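Long-range contacts in chloroplast pentatricopeptide repeat protein 10 (Zea mays, PDB 4M59), which binds specific single-stranded RNA regions between chloroplast genes and stabilises the messages by blocking exonucleases that would degrade them from either end: residues Leu462-Tyr467 with Arg497-Ala502; Gly471-Ile476 with Phe504-Leu509; Ala488-Trp493 with Lys520-Asn525; Ile530-Leu535 with Asp552-Ser557. The protein carries 4 engineered substitutions. One frame throughout, in Å; residues are numbered along the deposited sequence.

Contact 1 (Leu462-Tyr467 with Arg497-Ala502); sequences LLLQCY and RTLVIA
Leu464 lies across Leu499 at about a right angle, with Leu464 CD2 3.7 Å from Leu499 CD2. The pair joins successive repeats of an alpha-solenoid, the fold of pentatricopeptide repeat (PPR) proteins: helix 458-468 of predicted repeat 12 and helix 493-504 of predicted repeat 13 run parallel, 3° apart over these segments. Leu464 CG is anti to the backbone N (chi1 -165°), and the branch it carries reaches the next helix, where CG meets the methyl of Ala502. Leu464 and Thr498 slide past each other in opposite directions, Leu464 CD2 lying 3.6 Å from Thr498 CG2. A residue as small as Ala502 suits its place, for Gln465 CA and Ala502 CA come within 6.1 Å. An alanine in place of Leu464 would probably open a gap beside Thr498 CG2, Leu499 CD2 and Ala502 CB. Beyond, Ile479 and Ile476 of helix 473-483 pack on Leu464 and Leu499 respectively. Thr498 suits a boundary between polar and apolar partners: its OG1 is hydrogen-bonded to Ser461 OG and Val494 O, which fixes the rotation and presents CG2 to helix 458-468. Gln465 meets that methyl with the aliphatic part of its chain, Gln465 CG lying 3.6 Å from Thr498 CG2.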
loop_
_atom_site.group_PDB
_atom_site.type_symbol
_atom_site.label_atom_id
_atom_site.label_comp_id
_atom_site.label_asym_id
_atom_site.label_seq_id
_atom_site.Cartn_x
_atom_site.Cartn_y
_atom_site.Cartn_z
ATOM N N LEU A 462 17.783 9.499 -5.911
ATOM C CA LEU A 462 18.624 8.450 -6.454
ATOM C C LEU A 462 20.072 8.845 -6.341
ATOM O O LEU A 462 20.904 8.078 -5.870
ATOM C CB LEU A 462 18.301 8.243 -7.926
ATOM C CG LEU A 462 17.307 7.157 -8.303
ATOM C CD1 LEU A 462 16.148 7.139 -7.357
ATOM C CD2 LEU A 462 16.828 7.402 -9.702
ATOM N N LEU A 463 20.360 10.048 -6.799
ATOM C CA LEU A 463 21.705 10.574 -6.782
ATOM C C LEU A 463 22.171 10.647 -5.360
ATOM O O LEU A 463 23.328 10.428 -5.059
ATOM C CB LEU A 463 21.721 11.967 -7.383
ATOM C CG LEU A 463 23.086 12.620 -7.534
ATOM C CD1 LEU A 463 23.869 11.922 -8.607
ATOM C CD2 LEU A 463 22.945 14.085 -7.854
ATOM N N LEU A 464 21.254 10.952 -4.470
ATOM C CA LEU A 464 21.608 11.063 -3.091
ATOM C C LEU A 464 21.991 9.704 -2.589
ATOM O O LEU A 464 23.053 9.521 -2.034
ATOM C CB LEU A 464 20.420 11.572 -2.323
ATOM C CG LEU A 464 20.722 12.076 -0.934
ATOM C CD1 LEU A 464 21.868 13.020 -0.998
ATOM C CD2 LEU A 464 19.504 12.775 -0.456
ATOM N N GLN A 465 21.107 8.746 -2.801
ATOM C CA GLN A 465 21.355 7.387 -2.378
ATOM C C GLN A 465 22.626 6.889 -3.024
ATOM O O GLN A 465 23.399 6.162 -2.417
ATOM C CB GLN A 465 20.179 6.497 -2.763
ATOM C CG GLN A 465 18.962 6.692 -1.895
ATOM C CD GLN A 465 17.798 5.811 -2.292
ATOM O OE1 GLN A 465 17.614 5.493 -3.461
ATOM N NE2 GLN A 465 16.996 5.417 -1.314
ATOM N N CYS A 466 22.827 7.296 -4.271
ATOM C CA CYS A 466 23.993 6.892 -5.042
ATOM C C CYS A 466 25.289 7.300 -4.353
ATOM O O CYS A 466 26.292 6.590 -4.433
ATOM C CB CYS A 466 23.936 7.496 -6.444
ATOM S SG CYS A 466 24.614 6.438 -7.743
ATOM N N TYR A 467 25.268 8.447 -3.682
ATOM C CA TYR A 467 26.467 8.943 -3.026
ATOM C C TYR A 467 26.653 8.231 -1.706
ATOM O O TYR A 467 27.749 8.126 -1.188
ATOM C CB TYR A 467 26.348 10.443 -2.744
ATOM C CG TYR A 467 26.611 11.374 -3.905
ATOM C CD1 TYR A 467 27.841 11.418 -4.518
ATOM C CD2 TYR A 467 25.640 12.246 -4.346
ATOM C CE1 TYR A 467 28.088 12.277 -5.558
ATOM C CE2 TYR A 467 25.881 13.114 -5.390
ATOM C CZ TYR A 467 27.108 13.122 -5.988
ATOM O OH TYR A 467 27.359 13.978 -7.027
ATOM N N ARG A 497 13.939 12.683 3.799
ATOM C CA ARG A 497 13.990 11.314 4.260
ATOM C C ARG A 497 15.256 10.669 3.745
ATOM O O ARG A 497 16.001 10.052 4.486
ATOM C CB ARG A 497 12.772 10.562 3.745
ATOM C CG ARG A 497 12.628 9.156 4.238
ATOM C CD ARG A 497 11.516 8.459 3.500
ATOM N NE ARG A 497 11.492 7.035 3.778
ATOM C CZ ARG A 497 11.019 6.508 4.897
ATOM N NH1 ARG A 497 11.037 5.202 5.065
ATOM N NH2 ARG A 497 10.538 7.283 5.848
ATOM N N THR A 498 15.501 10.845 2.461
ATOM C CA THR A 498 16.671 10.299 1.811
ATOM C C THR A 498 17.952 10.903 2.380
ATOM O O THR A 498 19.038 10.419 2.129
ATOM C CB THR A 498 16.583 10.531 0.295
ATOM O OG1 THR A 498 15.294 10.121 -0.169
ATOM C CG2 THR A 498 17.625 9.740 -0.443
ATOM N N LEU A 499 17.814 11.953 3.174
ATOM C CA LEU A 499 18.969 12.643 3.727
ATOM C C LEU A 499 19.342 12.160 5.106
ATOM O O LEU A 499 20.510 12.067 5.432
ATOM C CB LEU A 499 18.734 14.149 3.763
ATOM C CG LEU A 499 19.219 14.903 2.537
ATOM C CD1 LEU A 499 18.874 16.354 2.662
ATOM C CD2 LEU A 499 20.695 14.733 2.410
ATOM N N VAL A 500 18.347 11.871 5.922
ATOM C CA VAL A 500 18.600 11.332 7.236
ATOM C C VAL A 500 19.306 10.009 7.084
ATOM O O VAL A 500 20.194 9.671 7.849
ATOM C CB VAL A 500 17.302 11.104 7.973
ATOM C CG1 VAL A 500 17.540 10.300 9.197
ATOM C CG2 VAL A 500 16.687 12.418 8.330
ATOM N N ILE A 501 18.915 9.279 6.057
ATOM C CA ILE A 501 19.470 7.971 5.776
ATOM C C ILE A 501 20.863 8.057 5.185
ATOM O O ILE A 501 21.770 7.373 5.625
ATOM C CB ILE A 501 18.556 7.213 4.812
ATOM C CG1 ILE A 501 17.299 6.770 5.542
ATOM C CG2 ILE A 501 19.256 6.013 4.238
ATOM C CD1 ILE A 501 16.278 6.137 4.659
ATOM N N ALA A 502 21.033 8.914 4.193
ATOM C CA ALA A 502 22.290 8.984 3.474
ATOM C C ALA A 502 23.395 9.564 4.318
ATOM O O ALA A 502 24.557 9.468 3.969
ATOM C CB ALA A 502 22.129 9.780 2.210
#

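Contact 2 (Gly471-Ile476 with Phe504-Leu509); sequences GNVAGI and FKCRRL
Cys506 and Arg508, with Ile476 facing both, carry this contact between the start of helix 473-483 and the turn that follows helix 493-504. Cys506 is small and weakly polar, and it fits closely against the other segment: its CB lies 3.9 Å from Val473 CG1. Its sulphur, anti to the carbonyl carbon (chi1 -61°), comes between two neighbours, with Cys506 SG 4.1 Å from Gly471 CA and 4.2 Å from Ile476 CD1. Arg508 slides past Ile476 in the opposite direction. The CG2 methyl of Ile476 sits at the edge of the guanidinium, near its plane, 3.6 Å from Arg508 NH2. The same NH2 forms a salt bridge with Glu480, and NH1 forms one with Asp510, so the two acids hold the end of a chain that is bent at chi2 and chi3.

Both backbones are shaped by helix ends. Helix 493-504 finishes in a Schellman motif, with Arg507 at positive phi as the C-prime residue and Arg507 N bonded to Phe504 O at 2.7 Å. Opposite, Gly471 adopts a positive phi that calls for glycine, and Asn472 is the N-cap, its OD1 accepting from Gly475 N at 3.0 Å. The turns pack against each other, one from predicted PPR repeat 12 and one from predicted repeat 13, on a side of the superhelix near the RNA, where Phe504 packs on a phosphate.

No hydrogen bond crosses between the two segments, so their cohesion rests on van der Waals packing, while the charge of Arg508 is probably balanced by Glu480 and Asp510 rather than by anything in 471-476.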
loop_
_atom_site.group_PDB
_atom_site.type_symbol
_atom_site.label_atom_id
_atom_site.label_comp_id
_atom_site.label_asym_id
_atom_site.label_seq_id
_atom_site.Cartn_x
_atom_site.Cartn_y
_atom_site.Cartn_z
ATOM N N GLY A 471 30.110 6.649 -0.311
ATOM C CA GLY A 471 30.818 7.240 0.810
ATOM C C GLY A 471 31.143 8.680 0.509
ATOM O O GLY A 471 31.809 9.361 1.276
ATOM N N ASN A 472 30.655 9.131 -0.633
ATOM C CA ASN A 472 30.905 10.464 -1.122
ATOM C C ASN A 472 30.093 11.461 -0.349
ATOM O O ASN A 472 28.934 11.682 -0.645
ATOM C CB ASN A 472 30.525 10.527 -2.589
ATOM C CG ASN A 472 30.965 11.793 -3.246
ATOM O OD1 ASN A 472 30.914 12.863 -2.660
ATOM N ND2 ASN A 472 31.398 11.682 -4.478
ATOM N N VAL A 473 30.714 12.075 0.642
ATOM C CA VAL A 473 30.020 12.988 1.518
ATOM C C VAL A 473 29.972 14.378 0.941
ATOM O O VAL A 473 29.124 15.169 1.305
ATOM C CB VAL A 473 30.725 13.055 2.840
ATOM C CG1 VAL A 473 30.434 11.824 3.631
ATOM C CG2 VAL A 473 32.191 13.172 2.608
ATOM N N ALA A 474 30.875 14.680 0.034
ATOM C CA ALA A 474 30.943 16.016 -0.526
ATOM C C ALA A 474 29.830 16.280 -1.525
ATOM O O ALA A 474 29.539 17.424 -1.849
ATOM C CB ALA A 474 32.284 16.249 -1.163
ATOM N N GLY A 475 29.219 15.217 -2.024
ATOM C CA GLY A 475 28.131 15.341 -2.970
ATOM C C GLY A 475 26.810 15.411 -2.247
ATOM O O GLY A 475 25.833 15.924 -2.767
ATOM N N ILE A 476 26.788 14.886 -1.041
ATOM C CA ILE A 476 25.625 15.022 -0.204
ATOM C C ILE A 476 25.475 16.468 0.152
ATOM O O ILE A 476 24.496 17.101 -0.196
ATOM C CB ILE A 476 25.791 14.264 1.079
ATOM C CG1 ILE A 476 25.797 12.769 0.796
ATOM C CG2 ILE A 476 24.678 14.611 2.030
ATOM C CD1 ILE A 476 26.009 11.943 2.014
ATOM N N PHE A 504 23.401 8.848 7.646
ATOM C CA PHE A 504 23.622 7.832 8.639
ATOM C C PHE A 504 24.601 6.860 8.058
ATOM O O PHE A 504 25.585 6.509 8.683
ATOM C CB PHE A 504 22.328 7.116 8.964
ATOM C CG PHE A 504 22.466 6.083 10.027
ATOM C CD1 PHE A 504 22.925 6.420 11.271
ATOM C CD2 PHE A 504 22.124 4.782 9.788
ATOM C CE1 PHE A 504 23.046 5.476 12.245
ATOM C CE2 PHE A 504 22.248 3.843 10.765
ATOM C CZ PHE A 504 22.707 4.190 11.993
ATOM N N LYS A 505 24.330 6.443 6.833
ATOM C CA LYS A 505 25.144 5.444 6.177
ATOM C C LYS A 505 26.567 5.934 6.050
ATOM O O LYS A 505 27.494 5.138 5.967
ATOM C CB LYS A 505 24.584 5.116 4.797
ATOM N N CYS A 506 26.725 7.250 6.035
ATOM C CA CYS A 506 28.030 7.868 5.943
ATOM C C CYS A 506 28.401 8.503 7.272
ATOM O O CYS A 506 29.382 9.223 7.366
ATOM C CB CYS A 506 28.050 8.921 4.842
ATOM S SG CYS A 506 27.715 8.303 3.205
ATOM N N ARG A 507 27.607 8.228 8.297
ATOM C CA ARG A 507 27.881 8.709 9.646
ATOM C C ARG A 507 28.095 10.207 9.715
ATOM O O ARG A 507 29.031 10.670 10.349
ATOM C CB ARG A 507 29.096 8.007 10.226
ATOM C CG ARG A 507 29.075 6.516 10.062
ATOM C CD ARG A 507 28.539 5.818 11.284
ATOM N NE ARG A 507 27.367 5.010 10.974
ATOM C CZ ARG A 507 27.409 3.829 10.370
ATOM N NH1 ARG A 507 28.567 3.307 10.003
ATOM N NH2 ARG A 507 26.289 3.172 10.127
ATOM N N ARG A 508 27.229 10.965 9.067
ATOM C CA ARG A 508 27.291 12.407 9.163
ATOM C C ARG A 508 26.261 12.912 10.130
ATOM O O ARG A 508 25.182 13.298 9.728
ATOM C CB ARG A 508 27.038 13.042 7.811
ATOM C CG ARG A 508 28.269 13.245 7.002
ATOM C CD ARG A 508 28.429 14.692 6.686
ATOM N NE ARG A 508 27.521 15.124 5.642
ATOM C CZ ARG A 508 27.074 16.361 5.533
ATOM N NH1 ARG A 508 27.436 17.264 6.417
ATOM N NH2 ARG A 508 26.257 16.691 4.555
ATOM N N LEU A 509 26.605 12.917 11.406
ATOM C CA LEU A 509 25.697 13.351 12.453
ATOM C C LEU A 509 25.161 14.750 12.229
ATOM O O LEU A 509 23.975 15.007 12.382
ATOM C CB LEU A 509 26.407 13.315 13.796
ATOM C CG LEU A 509 25.769 14.226 14.823
ATOM C CD1 LEU A 509 25.392 13.419 16.015
ATOM C CD2 LEU A 509 26.730 15.320 15.180
#

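Contact 3 (Ala488-Trp493 with Lys520-Asn525); sequences AVFPSW and KARGYN
Arg522, its chain bent at chi2, brings its guanidinium to Phe490, where Arg522 NH2 is 3.1 Å from Phe490 CZ and the two planes stand 77° apart. Here two inter-helix loops of the PPR alpha-solenoid meet, one leading into helix 493-504 and the other into helix 528-539. Phe490 lies near the edge of the guanidinium, and Pro491 CG sits over a face of that guanidinium; Phe490 also packs on Phe490 of the second subunit, which places the contact at the homodimer interface. Next comes Tyr524, suited to its place by a flat ring that ends in a donor. Trp493 CB lies over one ring face, 4.1 Å from the centroid and 7° off the normal, a CH-pi contact, while Arg522 O lies over the opposite face. At the far end Tyr524 OH donates to Pro491 O at 3.1 Å, in the carbonyl plane on a lone pair. A phenylalanine in place of Tyr524 would probably leave Pro491 O without this donor and the two loops less firmly joined. Tyr524 CB meets the edge of the indole, near its plane, at Trp493 CE3. Last in order, Asn525 reaches the same ring with its backbone, Asn525 O lying 3.5 Å from Trp493 CZ3.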
loop_
_atom_site.group_PDB
_atom_site.type_symbol
_atom_site.label_atom_id
_atom_site.label_comp_id
_atom_site.label_asym_id
_atom_site.label_seq_id
_atom_site.Cartn_x
_atom_site.Cartn_y
_atom_site.Cartn_z
ATOM N N ALA A 488 15.955 24.803 -6.638
ATOM C CA ALA A 488 16.199 23.681 -7.537
ATOM C C ALA A 488 15.573 22.400 -6.998
ATOM O O ALA A 488 15.027 21.598 -7.756
ATOM C CB ALA A 488 17.693 23.494 -7.760
ATOM N N VAL A 489 15.656 22.208 -5.686
ATOM C CA VAL A 489 15.090 21.024 -5.052
ATOM C C VAL A 489 14.416 21.374 -3.729
ATOM O O VAL A 489 15.078 21.756 -2.766
ATOM C CB VAL A 489 16.162 19.943 -4.815
ATOM C CG1 VAL A 489 17.368 20.536 -4.108
ATOM C CG2 VAL A 489 15.584 18.783 -4.017
ATOM N N PHE A 490 13.093 21.241 -3.692
ATOM C CA PHE A 490 12.323 21.563 -2.496
ATOM C C PHE A 490 12.498 20.502 -1.413
ATOM O O PHE A 490 12.487 19.301 -1.707
ATOM C CB PHE A 490 10.840 21.722 -2.839
ATOM C CG PHE A 490 10.040 22.400 -1.765
ATOM C CD1 PHE A 490 9.489 21.665 -0.728
ATOM C CD2 PHE A 490 9.840 23.768 -1.789
ATOM C CE1 PHE A 490 8.753 22.283 0.263
ATOM C CE2 PHE A 490 9.105 24.395 -0.800
ATOM C CZ PHE A 490 8.560 23.651 0.227
ATOM N N PRO A 491 12.642 20.924 -0.164
ATOM C CA PRO A 491 12.787 19.962 0.933
ATOM C C PRO A 491 11.524 19.115 1.113
ATOM O O PRO A 491 10.753 19.365 2.041
ATOM C CB PRO A 491 13.006 20.858 2.154
ATOM C CG PRO A 491 13.632 22.092 1.599
ATOM C CD PRO A 491 13.011 22.291 0.245
ATOM N N SER A 492 11.314 18.130 0.241
ATOM C CA SER A 492 10.133 17.283 0.348
ATOM C C SER A 492 10.385 16.130 1.314
ATOM O O SER A 492 11.498 15.611 1.393
ATOM C CB SER A 492 9.742 16.738 -1.026
ATOM O OG SER A 492 10.872 16.633 -1.873
ATOM N N TRP A 493 9.352 15.734 2.048
ATOM C CA TRP A 493 9.482 14.660 3.012
ATOM C C TRP A 493 10.411 13.602 2.493
ATOM O O TRP A 493 11.271 13.111 3.201
ATOM C CB TRP A 493 8.128 14.023 3.251
ATOM C CG TRP A 493 8.215 12.642 3.770
ATOM C CD1 TRP A 493 8.293 11.501 3.044
ATOM C CD2 TRP A 493 8.211 12.247 5.132
ATOM N NE1 TRP A 493 8.351 10.418 3.868
ATOM C CE2 TRP A 493 8.302 10.856 5.161
ATOM C CE3 TRP A 493 8.141 12.938 6.334
ATOM C CZ2 TRP A 493 8.324 10.142 6.337
ATOM C CZ3 TRP A 493 8.164 12.230 7.494
ATOM C CH2 TRP A 493 8.255 10.846 7.494
ATOM N N LYS A 520 11.108 18.036 11.376
ATOM C CA LYS A 520 10.376 18.470 12.543
ATOM C C LYS A 520 10.295 19.976 12.496
ATOM O O LYS A 520 10.425 20.645 13.514
ATOM C CB LYS A 520 11.084 18.018 13.811
ATOM N N ALA A 521 10.096 20.506 11.297
ATOM C CA ALA A 521 9.951 21.933 11.114
ATOM C C ALA A 521 9.167 22.262 9.857
ATOM O O ALA A 521 8.364 23.180 9.858
ATOM C CB ALA A 521 11.297 22.590 11.081
ATOM N N ARG A 522 9.406 21.518 8.783
ATOM C CA ARG A 522 8.665 21.726 7.543
ATOM C C ARG A 522 7.284 21.097 7.592
ATOM O O ARG A 522 6.643 20.922 6.570
ATOM C CB ARG A 522 9.430 21.196 6.333
ATOM C CG ARG A 522 10.495 22.132 5.793
ATOM C CD ARG A 522 10.033 23.570 5.827
ATOM N NE ARG A 522 10.801 24.437 4.946
ATOM C CZ ARG A 522 10.479 24.662 3.680
ATOM N NH1 ARG A 522 11.210 25.470 2.929
ATOM N NH2 ARG A 522 9.418 24.071 3.162
ATOM N N GLY A 523 6.835 20.763 8.789
ATOM C CA GLY A 523 5.494 20.269 8.990
ATOM C C GLY A 523 5.382 18.769 8.908
ATOM O O GLY A 523 4.293 18.227 8.776
ATOM N N TYR A 524 6.508 18.088 9.001
ATOM C CA TYR A 524 6.493 16.659 8.815
ATOM C C TYR A 524 6.389 15.887 10.110
ATOM O O TYR A 524 6.627 16.403 11.192
ATOM C CB TYR A 524 7.696 16.221 8.006
ATOM C CG TYR A 524 7.734 16.857 6.650
ATOM C CD1 TYR A 524 6.576 17.089 5.952
ATOM C CD2 TYR A 524 8.927 17.240 6.076
ATOM C CE1 TYR A 524 6.608 17.678 4.719
ATOM C CE2 TYR A 524 8.964 17.828 4.849
ATOM C CZ TYR A 524 7.804 18.049 4.171
ATOM O OH TYR A 524 7.843 18.640 2.934
ATOM N N ASN A 525 6.010 14.631 9.961
ATOM C CA ASN A 525 5.693 13.758 11.061
ATOM C C ASN A 525 6.512 12.521 10.882
ATOM O O ASN A 525 6.064 11.573 10.257
ATOM C CB ASN A 525 4.234 13.393 10.967
ATOM C CG ASN A 525 3.712 13.546 9.576
ATOM O OD1 ASN A 525 2.974 14.482 9.284
ATOM N ND2 ASN A 525 4.115 12.644 8.689
#

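Contact 4 (Ile530-Leu535 with Asp552-Ser557); sequences IFNSML and DSIKRS
Phe531 and Ile554 slide past each other in opposite directions, with Phe531 CB 3.5 Å from Ile554 CG1. They lie between the two helices of one helical hairpin, 528-539 and 544-555, which together belong to predicted PPR repeat 14. Ile554 CA stands over one face of the phenyl ring, offset toward the rim, and Ile554 CG1 is also 3.6 Å from Phe531 CG. A broad ring suits this place because it can reach from Ser553 to Ser557, four residues on: Phe531 CE1 approaches Ser553 O at 3.8 Å, and Phe531 CZ approaches Ser557 OG at the same distance. The ring starts in this direction because CG is anti to the carbonyl carbon (chi1 -74°).

One step further out, Ile554 CD1 comes within 4.1 Å of Asn532 OD1, crossing that side chain at about a right angle. The other end of this amide is held by a hydrogen bond from Asn532 ND2 to Asp562 OD1 and a weak one to Thr565, and Asn532 packs on an adenine base of the bound RNA. Asn532 thus touches both the Ile554 side chain and the RNA. From another face of helix 528-539, Ile530 packs on Trp493 and Phe516 of the preceding predicted repeat. Ile530 O takes two donors from the same face of its plane, Met534 N at 3.1 Å and Ser533 OG at 3.1 Å.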
loop_
_atom_site.group_PDB
_atom_site.type_symbol
_atom_site.label_atom_id
_atom_site.label_comp_id
_atom_site.label_asym_id
_atom_site.label_seq_id
_atom_site.Cartn_x
_atom_site.Cartn_y
_atom_site.Cartn_z
ATOM N N ILE A 530 13.359 7.148 10.591
ATOM C CA ILE A 530 14.049 8.373 10.932
ATOM C C ILE A 530 14.400 8.418 12.396
ATOM O O ILE A 530 15.524 8.703 12.755
ATOM C CB ILE A 530 13.187 9.574 10.601
ATOM C CG1 ILE A 530 13.101 9.742 9.096
ATOM C CG2 ILE A 530 13.761 10.814 11.204
ATOM C CD1 ILE A 530 12.226 10.848 8.667
ATOM N N PHE A 531 13.434 8.139 13.246
ATOM C CA PHE A 531 13.655 8.160 14.671
ATOM C C PHE A 531 14.808 7.259 15.047
ATOM O O PHE A 531 15.778 7.703 15.631
ATOM C CB PHE A 531 12.408 7.678 15.395
ATOM C CG PHE A 531 11.277 8.668 15.415
ATOM C CD1 PHE A 531 11.324 9.779 16.222
ATOM C CD2 PHE A 531 10.146 8.457 14.664
ATOM C CE1 PHE A 531 10.284 10.669 16.256
ATOM C CE2 PHE A 531 9.110 9.349 14.702
ATOM C CZ PHE A 531 9.177 10.443 15.501
ATOM N N ASN A 532 14.693 5.987 14.693
ATOM C CA ASN A 532 15.683 4.974 15.030
ATOM C C ASN A 532 17.092 5.311 14.600
ATOM O O ASN A 532 18.032 5.169 15.364
ATOM C CB ASN A 532 15.299 3.652 14.393
ATOM C CG ASN A 532 14.329 2.883 15.215
ATOM O OD1 ASN A 532 14.121 3.179 16.385
ATOM N ND2 ASN A 532 13.739 1.871 14.626
ATOM N N SER A 533 17.225 5.730 13.359
ATOM C CA SER A 533 18.502 6.130 12.822
ATOM C C SER A 533 19.098 7.193 13.704
ATOM O O SER A 533 20.277 7.164 14.015
ATOM C CB SER A 533 18.316 6.720 11.452
ATOM O OG SER A 533 18.340 8.122 11.570
ATOM N N MET A 534 18.278 8.145 14.111
ATOM C CA MET A 534 18.756 9.187 14.993
ATOM C C MET A 534 19.156 8.590 16.312
ATOM O O MET A 534 20.046 9.080 16.978
ATOM C CB MET A 534 17.696 10.253 15.196
ATOM C CG MET A 534 17.309 10.951 13.935
ATOM S SD MET A 534 18.674 11.774 13.145
ATOM C CE MET A 534 18.868 13.155 14.237
ATOM N N LEU A 535 18.499 7.513 16.690
ATOM C CA LEU A 535 18.786 6.917 17.970
ATOM C C LEU A 535 20.095 6.174 17.932
ATOM O O LEU A 535 20.829 6.164 18.902
ATOM C CB LEU A 535 17.679 5.963 18.365
ATOM C CG LEU A 535 17.835 5.383 19.755
ATOM C CD1 LEU A 535 17.824 6.503 20.723
ATOM C CD2 LEU A 535 16.711 4.441 20.034
ATOM N N ASP A 552 11.858 8.800 23.739
ATOM C CA ASP A 552 10.599 9.206 24.317
ATOM C C ASP A 552 9.788 9.895 23.256
ATOM O O ASP A 552 8.588 9.707 23.159
ATOM C CB ASP A 552 10.838 10.145 25.487
ATOM C CG ASP A 552 11.685 9.516 26.567
ATOM O OD1 ASP A 552 11.891 8.290 26.522
ATOM O OD2 ASP A 552 12.133 10.249 27.476
ATOM N N SER A 553 10.462 10.678 22.438
ATOM C CA SER A 553 9.787 11.388 21.385
ATOM C C SER A 553 9.244 10.436 20.357
ATOM O O SER A 553 8.427 10.816 19.539
ATOM C CB SER A 553 10.720 12.377 20.722
ATOM O OG SER A 553 10.626 13.640 21.347
ATOM N N ILE A 554 9.718 9.200 20.378
ATOM C CA ILE A 554 9.121 8.168 19.560
ATOM C C ILE A 554 7.826 7.826 20.244
ATOM O O ILE A 554 6.786 7.691 19.608
ATOM C CB ILE A 554 9.989 6.904 19.518
ATOM C CG1 ILE A 554 11.218 7.118 18.645
ATOM C CG2 ILE A 554 9.213 5.715 18.989
ATOM C CD1 ILE A 554 12.128 5.938 18.609
ATOM N N LYS A 555 7.887 7.679 21.562
ATOM C CA LYS A 555 6.707 7.348 22.353
ATOM C C LYS A 555 5.660 8.454 22.266
ATOM O O LYS A 555 4.472 8.182 22.080
ATOM C CB LYS A 555 7.093 7.102 23.812
ATOM C CG LYS A 555 7.752 5.755 24.061
ATOM C CD LYS A 555 7.929 5.495 25.547
ATOM C CE LYS A 555 9.198 6.145 26.075
ATOM N NZ LYS A 555 9.494 5.733 27.475
ATOM N N ARG A 556 6.107 9.698 22.397
ATOM C CA ARG A 556 5.208 10.845 22.331
ATOM C C ARG A 556 4.615 11.001 20.934
ATOM O O ARG A 556 3.648 11.734 20.739
ATOM C CB ARG A 556 5.946 12.123 22.737
ATOM C CG ARG A 556 6.672 12.030 24.067
ATOM C CD ARG A 556 6.118 13.030 25.071
ATOM N NE ARG A 556 6.210 12.536 26.442
ATOM C CZ ARG A 556 6.388 13.316 27.504
ATOM N NH1 ARG A 556 6.501 14.628 27.357
ATOM N NH2 ARG A 556 6.459 12.783 28.716
ATOM N N SER A 557 5.202 10.305 19.968
ATOM C CA SER A 557 4.736 10.362 18.589
ATOM C C SER A 557 3.559 9.418 18.367
ATOM O O SER A 557 2.570 9.779 17.731
ATOM C CB SER A 557 5.870 10.026 17.622
ATOM O OG SER A 557 5.433 10.107 16.278
#

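Contacts 1, 2 and 3 all join predicted repeats 12 and 13; contact 4 lies within predicted repeat 14. The first three interleave along the chain, joining helices 458-468, 473-483 and 493-504 and the loops around them, whereas contact 4 comes later, inside the hairpin 528-539/544-555. Contacts 1 and 2 are closest, about 9 Å between centres, and touch where Ile476 meets Leu499 and Ala502 O. Contact 3 is about 15 Å from contact 1, centre to centre, at the N-terminal end of helix 493-504, with contact 2 at its C-terminal end. That helix also carries the stack onward, with Val500, Phe504 and Trp493 reaching helix 528-539. Stacked repeats thus have the RNA near contacts 1, 2 and 4, and the second subunit at contacts 3 and 4.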